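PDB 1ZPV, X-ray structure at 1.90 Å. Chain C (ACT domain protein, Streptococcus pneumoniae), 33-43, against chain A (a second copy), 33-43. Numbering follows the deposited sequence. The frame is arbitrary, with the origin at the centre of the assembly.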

# COMPACT_ATOMS: atom_id res chain seq x y z
N ILE C 33 6.30 -19.98 -8.25
CA ILE C 33 6.37 -18.79 -7.40
C ILE C 33 7.80 -18.22 -7.39
O ILE C 33 8.69 -18.74 -6.70
CB ILE C 33 5.95 -19.13 -5.95
CG1 ILE C 33 4.57 -19.80 -5.93
CG2 ILE C 33 6.04 -17.85 -5.02
CD1 ILE C 33 4.10 -20.26 -4.49
N ASP C 34 8.03 -17.15 -8.15
CA ASP C 34 9.32 -16.47 -8.16
C ASP C 34 9.57 -15.64 -6.90
O ASP C 34 10.72 -15.46 -6.47
CB ASP C 34 9.41 -15.59 -9.40
CG ASP C 34 9.28 -16.41 -10.67
OD1 ASP C 34 9.99 -17.40 -10.79
OD2 ASP C 34 8.42 -16.09 -11.51
N ASP C 35 8.49 -15.12 -6.32
CA ASP C 35 8.61 -14.33 -5.09
C ASP C 35 7.24 -14.23 -4.45
O ASP C 35 6.20 -14.35 -5.12
CB ASP C 35 9.16 -12.91 -5.34
CG ASP C 35 9.90 -12.33 -4.10
OD1 ASP C 35 9.76 -12.93 -3.01
OD2 ASP C 35 10.56 -11.27 -4.23
N ILE C 36 7.25 -14.01 -3.15
CA ILE C 36 5.99 -13.95 -2.36
C ILE C 36 6.22 -13.06 -1.14
O ILE C 36 7.37 -12.92 -0.64
CB ILE C 36 5.51 -15.38 -1.99
CG1 ILE C 36 4.05 -15.42 -1.51
CG2 ILE C 36 6.48 -16.09 -0.98
CD1 ILE C 36 3.49 -16.82 -1.38
N SER C 37 5.14 -12.45 -0.67
CA SER C 37 5.17 -11.67 0.54
C SER C 37 3.75 -11.62 1.10
O SER C 37 2.78 -11.76 0.36
CB SER C 37 5.70 -10.27 0.24
OG SER C 37 5.93 -9.51 1.42
N GLN C 38 3.65 -11.45 2.40
CA GLN C 38 2.36 -11.33 3.09
C GLN C 38 2.45 -10.28 4.16
O GLN C 38 3.52 -10.08 4.75
CB GLN C 38 1.93 -12.64 3.75
CG GLN C 38 2.06 -13.88 2.90
CD GLN C 38 3.43 -14.56 3.03
OE1 GLN C 38 4.24 -14.53 2.08
NE2 GLN C 38 3.68 -15.20 4.19
N THR C 39 1.31 -9.62 4.42
CA THR C 39 1.22 -8.67 5.52
C THR C 39 -0.20 -8.56 5.99
O THR C 39 -1.14 -8.57 5.18
CB THR C 39 1.59 -7.21 5.16
OG1 THR C 39 2.45 -7.15 4.03
CG2 THR C 39 2.27 -6.56 6.40
N VAL C 40 -0.35 -8.42 7.31
CA VAL C 40 -1.58 -7.83 7.88
C VAL C 40 -1.53 -6.31 7.52
O VAL C 40 -0.47 -5.66 7.61
CB VAL C 40 -1.70 -8.10 9.42
CG1 VAL C 40 -3.04 -7.53 9.99
CG2 VAL C 40 -1.64 -9.58 9.69
N LEU C 41 -2.68 -5.77 7.09
CA LEU C 41 -2.79 -4.38 6.66
C LEU C 41 -4.13 -3.92 7.21
O LEU C 41 -5.18 -4.40 6.77
CB LEU C 41 -2.77 -4.28 5.12
CG LEU C 41 -2.70 -2.92 4.45
CD1 LEU C 41 -1.35 -2.31 4.60
CD2 LEU C 41 -3.15 -3.02 2.96
N ASP C 42 -4.10 -3.02 8.20
CA ASP C 42 -5.33 -2.66 8.95
C ASP C 42 -6.01 -3.97 9.42
O ASP C 42 -5.36 -4.80 10.04
CB ASP C 42 -6.23 -1.73 8.10
CG ASP C 42 -7.38 -1.09 8.90
OD1 ASP C 42 -7.13 -0.19 9.72
OD2 ASP C 42 -8.54 -1.51 8.73
N GLU C 43 -7.28 -4.21 9.11
CA GLU C 43 -7.97 -5.39 9.62
C GLU C 43 -7.92 -6.58 8.65
O GLU C 43 -8.63 -7.58 8.84
CB GLU C 43 -9.43 -5.04 9.94
CG GLU C 43 -10.21 -4.47 8.73
CD GLU C 43 -11.70 -4.26 8.99
OE1 GLU C 43 -12.27 -5.03 9.80
OE2 GLU C 43 -12.31 -3.33 8.38
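Chain A, residues 33-43: IDDISQTVLDE

Chain A lies on chain C as an extended strand, 33-41, running nearly antiparallel to strand 35-41 of chain C: the N-to-C directions differ by 165° and the axes approach to 7.6 Å. At that spacing side chains fill the gap, and the two hydrogen bonds that cross it directly run from backbone to carboxylate.

The register sets residue 35 of each copy against residue 42 of the other, with CA atoms 5.6 Å apart for Asp C35 and Asp A42 and 5.4 Å for Asp C42 and Asp A35. Just past the strand, N of Asp A42 donates to OD2 of Asp C35 at 2.9 Å; N of Asp C42 donates to OD2 of Asp A35, also at 2.9 Å and almost straight at 173°. Each aspartate spends its other oxygen at home: OD1 of Asp C35 accepts from N of Ile C36 at 2.7 Å, and OD1 of Asp A35 from N of Ile A36 at 2.8 Å. One water donates to both O of Asp A34 and OD1 of Asp C42; a second bridges O of Asp C34 and OD1 of Asp A42.

Between these polar ends, leucines pack against backbone: CD1 of Leu A41 lies 3.6 Å from C of Ile C36, and CD1 of Leu C41 3.7 Å from C of Ile A36.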

# COMPACT_ATOMS: atom_id res chain seq x y z
N ILE A 33 -5.37 7.63 5.34
CA ILE A 33 -4.59 6.38 5.22
C ILE A 33 -4.59 5.62 6.53
O ILE A 33 -3.92 6.02 7.48
CB ILE A 33 -3.12 6.66 4.79
CG1 ILE A 33 -3.06 7.29 3.40
CG2 ILE A 33 -2.30 5.36 4.69
CD1 ILE A 33 -1.62 7.59 2.94
N ASP A 34 -5.35 4.53 6.62
CA ASP A 34 -5.42 3.79 7.88
C ASP A 34 -4.20 2.85 8.05
O ASP A 34 -3.74 2.61 9.16
CB ASP A 34 -6.71 2.99 7.89
CG ASP A 34 -7.92 3.89 7.97
OD1 ASP A 34 -8.01 4.64 8.95
OD2 ASP A 34 -8.74 3.88 7.04
N ASP A 35 -3.71 2.32 6.95
CA ASP A 35 -2.47 1.51 6.96
C ASP A 35 -1.87 1.51 5.57
O ASP A 35 -2.57 1.72 4.56
CB ASP A 35 -2.72 0.06 7.45
CG ASP A 35 -1.47 -0.60 8.08
OD1 ASP A 35 -0.37 -0.01 8.00
OD2 ASP A 35 -1.61 -1.70 8.68
N ILE A 36 -0.57 1.25 5.50
CA ILE A 36 0.14 1.24 4.22
C ILE A 36 1.32 0.27 4.30
O ILE A 36 1.87 0.04 5.37
CB ILE A 36 0.62 2.65 3.85
CG1 ILE A 36 1.28 2.68 2.45
CG2 ILE A 36 1.52 3.22 5.00
CD1 ILE A 36 0.97 3.97 1.70
N SER A 37 1.67 -0.33 3.17
CA SER A 37 2.79 -1.27 3.11
C SER A 37 3.37 -1.21 1.72
O SER A 37 2.65 -0.96 0.76
CB SER A 37 2.31 -2.69 3.36
OG SER A 37 1.38 -3.04 2.33
N GLN A 38 4.67 -1.44 1.61
CA GLN A 38 5.31 -1.42 0.31
C GLN A 38 6.34 -2.55 0.27
O GLN A 38 7.01 -2.83 1.28
CB GLN A 38 5.97 -0.06 0.05
CG GLN A 38 7.39 0.02 0.59
CD GLN A 38 7.91 1.44 0.82
OE1 GLN A 38 7.30 2.22 1.56
NE2 GLN A 38 9.03 1.77 0.19
N THR A 39 6.41 -3.25 -0.87
CA THR A 39 7.25 -4.45 -1.00
C THR A 39 7.89 -4.52 -2.39
O THR A 39 7.18 -4.46 -3.39
CB THR A 39 6.39 -5.76 -0.79
OG1 THR A 39 5.45 -5.60 0.29
CG2 THR A 39 7.29 -6.95 -0.51
N VAL A 40 9.22 -4.64 -2.48
CA VAL A 40 9.84 -5.08 -3.75
C VAL A 40 9.61 -6.61 -3.85
O VAL A 40 9.87 -7.34 -2.90
CB VAL A 40 11.37 -4.76 -3.85
CG1 VAL A 40 12.04 -5.58 -4.99
CG2 VAL A 40 11.62 -3.27 -4.08
N LEU A 41 9.12 -7.06 -5.00
CA LEU A 41 8.74 -8.45 -5.24
C LEU A 41 9.23 -8.83 -6.62
O LEU A 41 8.74 -8.29 -7.65
CB LEU A 41 7.20 -8.58 -5.18
CG LEU A 41 6.56 -9.93 -4.91
CD1 LEU A 41 6.87 -10.40 -3.51
CD2 LEU A 41 5.08 -9.90 -5.19
N ASP A 42 10.23 -9.72 -6.67
CA ASP A 42 10.88 -10.06 -7.92
C ASP A 42 11.38 -8.71 -8.53
O ASP A 42 12.08 -7.97 -7.85
CB ASP A 42 9.90 -10.83 -8.83
CG ASP A 42 10.57 -11.44 -10.02
OD1 ASP A 42 11.23 -12.47 -9.84
OD2 ASP A 42 10.44 -10.92 -11.16
N GLU A 43 11.02 -8.40 -9.77
CA GLU A 43 11.48 -7.19 -10.45
C GLU A 43 10.49 -6.01 -10.30
O GLU A 43 10.62 -4.98 -10.96
CB GLU A 43 11.69 -7.50 -11.95
CG GLU A 43 12.90 -8.40 -12.19
CD GLU A 43 14.21 -7.74 -11.74
OE1 GLU A 43 14.41 -6.52 -12.03
OE2 GLU A 43 15.03 -8.42 -11.08
O HOH W 1 -4.84 0.52 10.76
O HOH W 2 12.46 -13.43 -7.68